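4-alpha-glucanotransferase (Corynebacterium glutamicum, PDB 5B68) is an amylomaltase, an enzyme whose main domain belongs to the TIM-barrel clan and is preceded by an N-terminal beta sandwich domain. Local coordinates at residues 190-195 with 247-252; 272-277 with 287-292; 199-204 with 368-373; 295-300 with 357-362. One frame throughout, in Å; residues are numbered along the deposited sequence.

Contact 1 of 4, residues 190-195 with 247-252; sequences TLSWGM and YIRVED
Trp193 offers the edge of its indole to Glu251: NE1 donates to Glu251 OE2 over 2.9 Å, with an N-H...O angle of 147°, and reaches the syn lone pair. The acceptor lies in the ring plane, while the carboxylate itself is turned 80° from the indole. OE2 has a second partner in Arg275, so ring and guanidinium share one oxygen. Farther round the indole, CZ2 packs on Val250 CG2 at 3.8 Å.

Arg249 crosses Leu191 at about a right angle, and Leu191 CB rests over one face of the guanidinium, 3.7 Å from Arg249 NH1. Salt bridges hold the group itself, from NE to Asp197 and from NH2 to Asp200; Asp200 also takes a hydrogen bond from Ser192 OG. A water above the guanidinium donates to Leu191 O (2.9 Å) and, weakly, to Glu251 OE1 (2.8 Å). At the other end, Met195 CE approaches Tyr247 CE1 at 3.9 Å.

Polar and apolar contacts thus join two loops, which follow strands 177-182 and 215-218, neighbours in the parallel sheet: a joining of successive beta-alpha loops in a TIM barrel.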
# COMPACT_ATOMS: atom_id res chain seq x y z
N THR A 190 -19.39 1.43 -21.05
CA THR A 190 -20.69 0.90 -21.42
C THR A 190 -20.81 -0.58 -21.06
O THR A 190 -21.86 -1.04 -20.69
CB THR A 190 -20.99 1.08 -22.90
OG1 THR A 190 -19.98 0.42 -23.65
CG2 THR A 190 -20.97 2.52 -23.25
N LEU A 191 -19.72 -1.32 -21.24
CA LEU A 191 -19.68 -2.74 -20.96
C LEU A 191 -19.37 -3.21 -19.52
O LEU A 191 -19.55 -4.36 -19.24
CB LEU A 191 -18.78 -3.44 -21.97
CG LEU A 191 -19.08 -3.18 -23.45
CD1 LEU A 191 -17.99 -3.70 -24.35
CD2 LEU A 191 -20.42 -3.75 -23.85
N SER A 192 -18.91 -2.35 -18.63
CA SER A 192 -18.63 -2.75 -17.26
C SER A 192 -19.87 -3.43 -16.63
O SER A 192 -21.02 -3.01 -16.86
CB SER A 192 -18.27 -1.58 -16.38
OG SER A 192 -17.26 -0.77 -17.00
N TRP A 193 -19.63 -4.39 -15.74
CA TRP A 193 -20.71 -4.94 -14.89
C TRP A 193 -21.00 -4.09 -13.70
O TRP A 193 -20.77 -4.50 -12.53
CB TRP A 193 -20.41 -6.40 -14.51
CG TRP A 193 -20.49 -7.37 -15.63
CD1 TRP A 193 -20.27 -7.15 -16.98
CD2 TRP A 193 -20.78 -8.77 -15.51
NE1 TRP A 193 -20.39 -8.31 -17.66
CE2 TRP A 193 -20.71 -9.32 -16.79
CE3 TRP A 193 -21.05 -9.61 -14.43
CZ2 TRP A 193 -20.93 -10.68 -17.04
CZ3 TRP A 193 -21.27 -10.99 -14.70
CH2 TRP A 193 -21.19 -11.47 -15.99
N GLY A 194 -21.43 -2.85 -13.92
CA GLY A 194 -21.78 -2.03 -12.79
C GLY A 194 -20.60 -1.38 -12.09
O GLY A 194 -20.78 -0.52 -11.26
N MET A 195 -19.40 -1.87 -12.34
CA MET A 195 -18.25 -1.33 -11.65
C MET A 195 -17.04 -1.53 -12.53
O MET A 195 -17.02 -2.42 -13.35
CB MET A 195 -18.10 -1.99 -10.28
CG MET A 195 -17.20 -3.20 -10.22
SD MET A 195 -17.02 -4.02 -8.63
CE MET A 195 -15.43 -3.48 -8.04
N TYR A 247 -12.49 -7.75 -10.29
CA TYR A 247 -12.10 -6.91 -11.41
C TYR A 247 -11.95 -7.63 -12.75
O TYR A 247 -11.76 -6.99 -13.75
CB TYR A 247 -10.81 -6.16 -11.08
CG TYR A 247 -10.90 -5.15 -9.96
CD1 TYR A 247 -11.65 -4.00 -10.09
CD2 TYR A 247 -10.22 -5.35 -8.78
CE1 TYR A 247 -11.72 -3.08 -9.08
CE2 TYR A 247 -10.29 -4.44 -7.77
CZ TYR A 247 -11.04 -3.30 -7.92
OH TYR A 247 -11.08 -2.41 -6.91
N ILE A 248 -12.03 -8.95 -12.77
CA ILE A 248 -11.96 -9.66 -13.98
C ILE A 248 -13.14 -9.29 -14.90
O ILE A 248 -14.31 -9.25 -14.43
CB ILE A 248 -12.02 -11.17 -13.73
CG1 ILE A 248 -10.75 -11.65 -12.98
CG2 ILE A 248 -12.16 -11.91 -15.03
CD1 ILE A 248 -10.88 -13.10 -12.50
N ARG A 249 -12.85 -9.02 -16.17
CA ARG A 249 -13.91 -8.91 -17.15
C ARG A 249 -14.03 -10.26 -17.80
O ARG A 249 -13.17 -10.68 -18.54
CB ARG A 249 -13.61 -7.90 -18.24
CG ARG A 249 -14.70 -7.93 -19.31
CD ARG A 249 -14.74 -6.71 -20.20
NE ARG A 249 -15.08 -5.48 -19.50
CZ ARG A 249 -15.28 -4.34 -20.13
NH1 ARG A 249 -15.19 -4.32 -21.44
NH2 ARG A 249 -15.56 -3.24 -19.47
N VAL A 250 -15.12 -10.92 -17.53
CA VAL A 250 -15.20 -12.34 -17.88
C VAL A 250 -15.22 -12.56 -19.36
O VAL A 250 -14.69 -13.56 -19.88
CB VAL A 250 -16.38 -13.05 -17.14
CG1 VAL A 250 -16.29 -12.89 -15.63
CG2 VAL A 250 -17.74 -12.60 -17.68
N GLU A 251 -15.88 -11.63 -20.07
CA GLU A 251 -15.94 -11.69 -21.53
C GLU A 251 -14.58 -11.58 -22.24
O GLU A 251 -14.46 -12.03 -23.37
CB GLU A 251 -16.93 -10.65 -22.13
CG GLU A 251 -18.37 -10.75 -21.61
CD GLU A 251 -18.67 -9.90 -20.40
OE1 GLU A 251 -17.71 -9.45 -19.66
OE2 GLU A 251 -19.88 -9.67 -20.18
N ASP A 252 -13.56 -11.04 -21.56
CA ASP A 252 -12.21 -11.00 -22.16
C ASP A 252 -11.38 -12.28 -21.96
O ASP A 252 -10.28 -12.42 -22.55
CB ASP A 252 -11.41 -9.82 -21.51
CG ASP A 252 -11.91 -8.46 -21.92
OD1 ASP A 252 -12.77 -8.36 -22.82
OD2 ASP A 252 -11.46 -7.47 -21.32
O HOH W 1 -18.30 -6.75 -20.20

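Contact 2 of 4, residues 272-277 with 287-292; sequences AEFRER and NDVYAA
Asp288 and Arg277 reach toward each other tip to tip and form an end-on, two-nitrogen salt bridge. Arg277 NH1 donates to Asp288 OD1 over 2.9 Å, almost straight at 172°, and NH2 to OD2 over 2.8 Å. Both oxygens lie near the guanidinium plane, but the carboxylate is tilted 36° against it, and NH2 meets OD2 from above the carboxylate plane. Glu273 OE1, in a long salt bridge 3.8 Å from Arg277 NH2, adds a second negative group to the network. Asp288 O also approaches Phe274 CZ, at 3.6 Å.

Val289 follows. Its CA lies over one face of the Phe274 ring in a CH-pi contact, and its CG2 touches Phe274 CD1 at 3.6 Å. The rim of that ring in turn meets the guanidinium face, Phe274 CD1 standing over the centre of the Arg277 group.

One turn on, Ala292 CB packs against Phe274 CE2 at 3.5 Å. A buried aromatic flanked by a salt bridge thus joins helices 261-277 and 286-301, whose segments run at 150° to each other: a roughly antiparallel helical hairpin, inserted between two strands of the TIM barrel.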
# COMPACT_ATOMS: atom_id res chain seq x y z
N ALA A 272 -26.21 -7.27 -19.25
CA ALA A 272 -27.19 -6.22 -19.50
C ALA A 272 -27.79 -5.59 -18.23
O ALA A 272 -27.93 -4.36 -18.16
CB ALA A 272 -28.27 -6.75 -20.41
N GLU A 273 -28.13 -6.38 -17.20
CA GLU A 273 -28.68 -5.77 -15.97
C GLU A 273 -27.65 -4.95 -15.19
O GLU A 273 -28.01 -3.89 -14.53
CB GLU A 273 -29.33 -6.80 -15.00
CG GLU A 273 -29.57 -6.19 -13.59
CD GLU A 273 -30.34 -7.08 -12.61
OE1 GLU A 273 -30.03 -6.99 -11.39
OE2 GLU A 273 -31.24 -7.85 -13.05
N PHE A 274 -26.39 -5.45 -15.14
CA PHE A 274 -25.38 -4.74 -14.33
C PHE A 274 -25.03 -3.48 -15.14
O PHE A 274 -24.85 -2.40 -14.56
CB PHE A 274 -24.15 -5.63 -14.01
CG PHE A 274 -24.46 -6.70 -12.99
CD1 PHE A 274 -24.97 -6.37 -11.73
CD2 PHE A 274 -24.30 -8.05 -13.31
CE1 PHE A 274 -25.31 -7.37 -10.80
CE2 PHE A 274 -24.63 -9.03 -12.41
CZ PHE A 274 -25.16 -8.70 -11.17
N ARG A 275 -24.98 -3.62 -16.45
CA ARG A 275 -24.66 -2.51 -17.35
C ARG A 275 -25.63 -1.31 -17.25
O ARG A 275 -25.24 -0.18 -17.44
CB ARG A 275 -24.65 -3.01 -18.79
CG ARG A 275 -23.42 -3.83 -19.08
CD ARG A 275 -23.44 -4.52 -20.42
NE ARG A 275 -22.21 -5.31 -20.53
CZ ARG A 275 -21.96 -6.24 -21.43
NH1 ARG A 275 -22.83 -6.55 -22.40
NH2 ARG A 275 -20.79 -6.86 -21.39
N GLU A 276 -26.90 -1.55 -16.96
CA GLU A 276 -27.81 -0.45 -16.69
C GLU A 276 -27.33 0.43 -15.52
O GLU A 276 -27.51 1.66 -15.52
CB GLU A 276 -29.24 -1.02 -16.36
CG GLU A 276 -29.96 -1.59 -17.58
CD GLU A 276 -30.24 -0.55 -18.69
OE1 GLU A 276 -30.53 0.64 -18.38
OE2 GLU A 276 -30.16 -0.93 -19.88
N ARG A 277 -26.71 -0.18 -14.50
CA ARG A 277 -26.20 0.56 -13.37
C ARG A 277 -25.15 1.59 -13.80
O ARG A 277 -25.07 2.65 -13.21
CB ARG A 277 -25.62 -0.37 -12.28
CG ARG A 277 -26.61 -1.46 -11.84
CD ARG A 277 -26.13 -2.09 -10.55
NE ARG A 277 -26.93 -3.27 -10.27
CZ ARG A 277 -26.59 -4.23 -9.41
NH1 ARG A 277 -25.45 -4.17 -8.70
NH2 ARG A 277 -27.42 -5.27 -9.27
N ASN A 287 -21.43 -6.81 -4.05
CA ASN A 287 -21.79 -8.23 -3.70
C ASN A 287 -22.50 -8.97 -4.78
O ASN A 287 -22.08 -10.07 -5.12
CB ASN A 287 -22.47 -8.37 -2.34
CG ASN A 287 -21.52 -8.01 -1.21
OD1 ASN A 287 -20.30 -8.22 -1.32
ND2 ASN A 287 -22.05 -7.47 -0.11
N ASP A 288 -23.56 -8.41 -5.36
CA ASP A 288 -24.24 -9.18 -6.45
C ASP A 288 -23.45 -9.26 -7.74
O ASP A 288 -23.46 -10.26 -8.43
CB ASP A 288 -25.71 -8.74 -6.68
CG ASP A 288 -25.87 -7.26 -6.92
OD1 ASP A 288 -24.89 -6.50 -7.00
OD2 ASP A 288 -27.03 -6.83 -7.02
N VAL A 289 -22.69 -8.21 -8.03
CA VAL A 289 -21.74 -8.28 -9.18
C VAL A 289 -20.70 -9.41 -8.99
O VAL A 289 -20.47 -10.21 -9.91
CB VAL A 289 -20.98 -6.93 -9.41
CG1 VAL A 289 -19.99 -7.08 -10.58
CG2 VAL A 289 -21.97 -5.80 -9.74
N TYR A 290 -20.20 -9.52 -7.77
CA TYR A 290 -19.11 -10.51 -7.52
C TYR A 290 -19.67 -11.94 -7.63
O TYR A 290 -19.12 -12.80 -8.32
CB TYR A 290 -18.53 -10.27 -6.13
CG TYR A 290 -17.19 -10.93 -5.84
CD1 TYR A 290 -16.36 -11.40 -6.85
CD2 TYR A 290 -16.79 -11.08 -4.52
CE1 TYR A 290 -15.10 -11.98 -6.53
CE2 TYR A 290 -15.54 -11.62 -4.20
CZ TYR A 290 -14.72 -12.09 -5.21
OH TYR A 290 -13.49 -12.62 -4.85
N ALA A 291 -20.80 -12.13 -6.95
CA ALA A 291 -21.48 -13.42 -6.99
C ALA A 291 -21.77 -13.84 -8.42
O ALA A 291 -21.55 -14.97 -8.78
CB ALA A 291 -22.76 -13.40 -6.14
N ALA A 292 -22.23 -12.91 -9.25
CA ALA A 292 -22.51 -13.23 -10.63
C ALA A 292 -21.26 -13.54 -11.48
O ALA A 292 -21.22 -14.50 -12.26
CB ALA A 292 -23.33 -12.09 -11.25

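Contact 3 of 4, residues 199-204 with 368-373; sequences NDLGNL and AAAQKR
Gly202 and Ala370 bring together two neighbouring outer helices of the TIM barrel, 198-209 and 349-376, one before and one after strand 215-218 in the chain. As successive helices of such a barrel do, the two run in the same direction; the short segments are only 8° apart. Their axes come within 7.9 Å, a very close approach that small residues permit: Gly202 has no side chain, Ala370 only a methyl group, and their CA atoms are 3.9 Å apart. Ala370 CB presses directly on the backbone, 3.7 Å from Gly202 N. On the barrel side it also meets Leu201 CD2 at 4.0 Å, and Leu201 continues inward onto Leu216 and Ile218 of strand 215-218.

Arg373, one turn along from Ala370, closes the outer side of the groove. Its chain is bent at chi2 and chi3, and the guanidinium lies flat against helix 198-209, with Gly202 C and Asn203 CA over one face; Asn203 CA is 3.5 Å from Arg373 NH1. Asn203 runs alongside, pointing the same way, its amide only 15° from parallel with the guanidinium, and its CB lies 3.6 Å from Arg373 NH1. The torsions of Arg373 stray from the usual staggered values, and the residue touches a crystal neighbour, so its pose may owe something to the lattice. Asn199 bonds through ND2 to Asp252, and its backbone takes part here: a water at the guanidinium edge accepts from Arg373 NH1 at 2.7 Å and donates to Asn199 O at 3.0 Å.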
# COMPACT_ATOMS: atom_id res chain seq x y z
N ASN A 199 -10.43 -4.32 -17.88
CA ASN A 199 -10.58 -3.75 -19.19
C ASN A 199 -10.71 -2.27 -19.13
O ASN A 199 -10.01 -1.53 -19.82
CB ASN A 199 -11.79 -4.38 -19.92
CG ASN A 199 -11.90 -3.93 -21.36
OD1 ASN A 199 -12.15 -2.77 -21.63
ND2 ASN A 199 -11.73 -4.86 -22.28
N ASP A 200 -11.60 -1.84 -18.24
CA ASP A 200 -11.76 -0.42 -17.98
C ASP A 200 -10.48 0.29 -17.58
O ASP A 200 -10.27 1.44 -17.96
CB ASP A 200 -12.83 -0.13 -16.94
CG ASP A 200 -14.21 -0.69 -17.32
OD1 ASP A 200 -14.62 -0.46 -18.43
OD2 ASP A 200 -14.89 -1.32 -16.46
N LEU A 201 -9.67 -0.38 -16.78
CA LEU A 201 -8.34 0.14 -16.36
C LEU A 201 -7.49 0.49 -17.57
O LEU A 201 -6.91 1.62 -17.70
CB LEU A 201 -7.64 -0.87 -15.45
CG LEU A 201 -6.23 -0.52 -14.96
CD1 LEU A 201 -6.30 0.74 -14.16
CD2 LEU A 201 -5.68 -1.67 -14.15
N GLY A 202 -7.33 -0.47 -18.45
CA GLY A 202 -6.53 -0.25 -19.64
C GLY A 202 -7.12 0.78 -20.62
O GLY A 202 -6.40 1.59 -21.18
N ASN A 203 -8.44 0.80 -20.73
CA ASN A 203 -9.20 1.71 -21.58
C ASN A 203 -8.98 3.14 -21.06
O ASN A 203 -8.56 4.00 -21.83
CB ASN A 203 -10.69 1.33 -21.52
CG ASN A 203 -11.55 2.10 -22.55
OD1 ASN A 203 -11.06 2.97 -23.30
ND2 ASN A 203 -12.86 1.80 -22.53
N LEU A 204 -9.25 3.35 -19.78
CA LEU A 204 -9.08 4.66 -19.13
C LEU A 204 -7.63 5.11 -19.32
O LEU A 204 -7.40 6.29 -19.66
CB LEU A 204 -9.46 4.66 -17.69
CG LEU A 204 -9.39 5.96 -16.89
CD1 LEU A 204 -10.22 7.04 -17.53
CD2 LEU A 204 -9.75 5.71 -15.46
N ALA A 368 -1.67 -7.37 -16.87
CA ALA A 368 -0.61 -7.19 -17.86
C ALA A 368 -1.13 -6.52 -19.13
O ALA A 368 -0.47 -5.66 -19.67
CB ALA A 368 -0.01 -8.52 -18.24
N ALA A 369 -2.31 -6.92 -19.59
CA ALA A 369 -2.85 -6.33 -20.82
C ALA A 369 -3.22 -4.86 -20.61
O ALA A 369 -2.99 -4.05 -21.51
CB ALA A 369 -4.06 -7.10 -21.30
N ALA A 370 -3.70 -4.55 -19.41
CA ALA A 370 -3.98 -3.14 -19.09
C ALA A 370 -2.69 -2.32 -19.13
O ALA A 370 -2.68 -1.18 -19.67
CB ALA A 370 -4.66 -2.95 -17.76
N GLN A 371 -1.63 -2.80 -18.50
CA GLN A 371 -0.37 -2.07 -18.48
C GLN A 371 0.17 -1.93 -19.89
O GLN A 371 0.72 -0.93 -20.24
CB GLN A 371 0.66 -2.72 -17.56
CG GLN A 371 2.06 -2.16 -17.69
CD GLN A 371 2.22 -0.78 -17.08
OE1 GLN A 371 1.25 -0.14 -16.76
NE2 GLN A 371 3.43 -0.33 -16.96
N LYS A 372 0.03 -2.97 -20.68
CA LYS A 372 0.50 -2.90 -22.06
C LYS A 372 -0.25 -1.83 -22.85
O LYS A 372 0.31 -1.12 -23.62
CB LYS A 372 0.35 -4.25 -22.74
CG LYS A 372 0.92 -4.32 -24.13
CD LYS A 372 0.88 -5.75 -24.64
CE LYS A 372 1.70 -5.91 -25.89
NZ LYS A 372 1.22 -5.01 -26.95
N ARG A 373 -1.54 -1.74 -22.61
CA ARG A 373 -2.34 -0.74 -23.26
C ARG A 373 -1.90 0.64 -22.88
O ARG A 373 -1.79 1.52 -23.70
CB ARG A 373 -3.76 -0.89 -22.78
CG ARG A 373 -4.61 -1.78 -23.63
CD ARG A 373 -5.57 -0.89 -24.38
NE ARG A 373 -6.95 -1.11 -24.02
CZ ARG A 373 -7.94 -0.39 -24.53
NH1 ARG A 373 -9.18 -0.63 -24.20
NH2 ARG A 373 -7.66 0.58 -25.39
O HOH W 2 -8.60 -2.48 -22.28

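Contact 4 of 4, residues 295-300 with 357-362; sequences QVLRAI and MWLQWL
Leu297 crosses Trp358 obliquely and slides past Leu362 in the opposite direction, so that its two methyl groups are divided among three partners. CD2 touches both Leu362 CD1, at 3.8 Å, and Trp358 CZ3, at 4.0 Å. CD1 meets Leu359 CD2 at 3.9 Å, the two leucine chains again crossing at a slant.

Trp358 reaches across with CG anti to its backbone N (chi1 174°), and the six-membered half of the indole does the touching. Leu362 CD1, from the same helix, sits above one face toward the rim and is therefore shared by the indole and Leu297. Ile300 comes in at the ring edge: its CG2 lies near the plane, 3.9 Å from Trp358 CH2, and the two side chains stand at about a right angle. The rim also approaches the opposing backbone, with Leu297 O 3.4 Å from Trp358 CZ3.

Helix 286-301 thereby packs almost perpendicularly on helix 349-376, the short segments lying at 99° with axes 11.6 Å apart. The first belongs to the helical insertion between barrel strands 215-218 and 382-387, whereas the second leads back into the latter strand. The interface is buried and held by apolar contacts, with no hydrogen bond between the two segments. Phe313 of helix 307-338 meets Trp358 edge-to-face, and Phe301 adds another ring beside it. Ile253, from the loop before helix 261-277, touches both Leu297 and Ile300.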
# COMPACT_ATOMS: atom_id res chain seq x y z
N GLN A 295 -19.97 -17.05 -10.52
CA GLN A 295 -20.76 -18.07 -11.17
C GLN A 295 -20.35 -18.30 -12.62
O GLN A 295 -20.23 -19.43 -13.07
CB GLN A 295 -22.23 -17.71 -11.09
CG GLN A 295 -23.10 -18.72 -11.82
CD GLN A 295 -24.56 -18.43 -11.59
OE1 GLN A 295 -25.31 -19.31 -11.18
NE2 GLN A 295 -24.95 -17.16 -11.78
N VAL A 296 -20.11 -17.23 -13.37
CA VAL A 296 -19.64 -17.39 -14.70
C VAL A 296 -18.23 -17.98 -14.74
O VAL A 296 -17.92 -18.82 -15.61
CB VAL A 296 -19.60 -16.01 -15.45
CG1 VAL A 296 -18.96 -16.14 -16.81
CG2 VAL A 296 -21.03 -15.44 -15.48
N LEU A 297 -17.36 -17.51 -13.80
CA LEU A 297 -15.95 -17.97 -13.81
C LEU A 297 -15.92 -19.49 -13.55
O LEU A 297 -15.17 -20.19 -14.22
CB LEU A 297 -15.14 -17.24 -12.77
CG LEU A 297 -14.84 -15.82 -13.26
CD1 LEU A 297 -14.59 -14.91 -12.06
CD2 LEU A 297 -13.63 -15.88 -14.22
N ARG A 298 -16.84 -19.96 -12.71
CA ARG A 298 -16.97 -21.40 -12.42
C ARG A 298 -17.32 -22.15 -13.69
O ARG A 298 -16.73 -23.20 -13.95
CB ARG A 298 -17.95 -21.67 -11.27
CG ARG A 298 -17.37 -21.36 -9.91
CD ARG A 298 -18.26 -21.85 -8.80
NE ARG A 298 -19.47 -21.05 -8.70
CZ ARG A 298 -19.66 -19.99 -7.90
NH1 ARG A 298 -18.70 -19.53 -7.10
NH2 ARG A 298 -20.84 -19.39 -7.92
N ALA A 299 -18.19 -21.60 -14.52
CA ALA A 299 -18.43 -22.21 -15.84
C ALA A 299 -17.25 -22.15 -16.80
O ALA A 299 -16.94 -23.11 -17.51
CB ALA A 299 -19.69 -21.63 -16.47
N ILE A 300 -16.53 -21.03 -16.87
CA ILE A 300 -15.45 -20.98 -17.86
C ILE A 300 -14.30 -21.90 -17.42
O ILE A 300 -13.49 -22.33 -18.25
CB ILE A 300 -14.92 -19.54 -17.99
CG1 ILE A 300 -16.01 -18.60 -18.54
CG2 ILE A 300 -13.67 -19.47 -18.87
CD1 ILE A 300 -15.80 -17.13 -18.24
N MET A 357 -6.45 -20.54 -7.80
CA MET A 357 -5.17 -20.30 -8.48
C MET A 357 -5.38 -19.71 -9.86
O MET A 357 -4.74 -18.70 -10.31
CB MET A 357 -4.31 -21.57 -8.52
CG MET A 357 -3.92 -22.03 -7.12
SD MET A 357 -3.13 -23.71 -7.20
CE MET A 357 -1.57 -23.23 -7.85
N TRP A 358 -6.37 -20.27 -10.55
CA TRP A 358 -6.66 -19.89 -11.90
C TRP A 358 -7.17 -18.46 -11.94
O TRP A 358 -6.78 -17.71 -12.85
CB TRP A 358 -7.66 -20.91 -12.48
CG TRP A 358 -8.21 -20.63 -13.83
CD1 TRP A 358 -7.61 -20.82 -14.98
CD2 TRP A 358 -9.53 -20.17 -14.12
NE1 TRP A 358 -8.47 -20.52 -16.03
CE2 TRP A 358 -9.66 -20.12 -15.49
CE3 TRP A 358 -10.63 -19.83 -13.32
CZ2 TRP A 358 -10.84 -19.68 -16.13
CZ3 TRP A 358 -11.83 -19.43 -13.96
CH2 TRP A 358 -11.90 -19.35 -15.36
N LEU A 359 -8.04 -18.08 -10.98
CA LEU A 359 -8.47 -16.65 -10.89
C LEU A 359 -7.29 -15.68 -10.78
O LEU A 359 -7.30 -14.64 -11.41
CB LEU A 359 -9.34 -16.40 -9.68
CG LEU A 359 -10.70 -17.10 -9.72
CD1 LEU A 359 -11.57 -16.74 -8.54
CD2 LEU A 359 -11.41 -16.83 -11.03
N GLN A 360 -6.25 -16.03 -9.99
CA GLN A 360 -5.04 -15.19 -9.96
C GLN A 360 -4.34 -15.11 -11.28
O GLN A 360 -3.81 -14.05 -11.61
CB GLN A 360 -4.12 -15.65 -8.81
CG GLN A 360 -4.74 -15.46 -7.46
CD GLN A 360 -5.07 -14.03 -7.23
OE1 GLN A 360 -4.20 -13.14 -7.36
NE2 GLN A 360 -6.31 -13.76 -6.86
N TRP A 361 -4.29 -16.20 -12.05
CA TRP A 361 -3.65 -16.20 -13.36
C TRP A 361 -4.42 -15.23 -14.32
O TRP A 361 -3.80 -14.42 -15.06
CB TRP A 361 -3.59 -17.65 -13.95
CG TRP A 361 -3.12 -17.72 -15.32
CD1 TRP A 361 -1.89 -17.33 -15.83
CD2 TRP A 361 -3.84 -18.27 -16.43
NE1 TRP A 361 -1.82 -17.57 -17.16
CE2 TRP A 361 -2.98 -18.20 -17.55
CE3 TRP A 361 -5.12 -18.82 -16.58
CZ2 TRP A 361 -3.39 -18.63 -18.83
CZ3 TRP A 361 -5.48 -19.31 -17.82
CH2 TRP A 361 -4.65 -19.15 -18.93
N LEU A 362 -5.75 -15.24 -14.22
CA LEU A 362 -6.58 -14.37 -15.03
C LEU A 362 -6.31 -12.92 -14.62
O LEU A 362 -6.23 -12.03 -15.53
CB LEU A 362 -8.07 -14.66 -14.81
CG LEU A 362 -8.49 -16.09 -15.31
CD1 LEU A 362 -9.94 -16.18 -14.97
CD2 LEU A 362 -8.27 -16.40 -16.76

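Overall arrangement
Contact 1 touches all the others. Its centre lies about 9 Å from that of contact 2, where Arg275 NE probably donates a hydrogen bond to Leu191 O (3.1 Å). About 12 Å from it is the centre of contact 3, tied to it by side-chain hydrogen bonds and by the packing of Arg249 NH1 on Asn199 CG (3.3 Å). The link to contact 4, about 14 Å between centres, is apolar: Val250 CG2 meets Val296 CG1 at 3.8 Å. Contacts 2 and 4 share helix 286-301, and contacts 3 and 4 share helix 349-376. The loops of contact 1 thus join the barrel helices to the insertion. A glycerol, probably from crystallisation, bonds to Asp252 O.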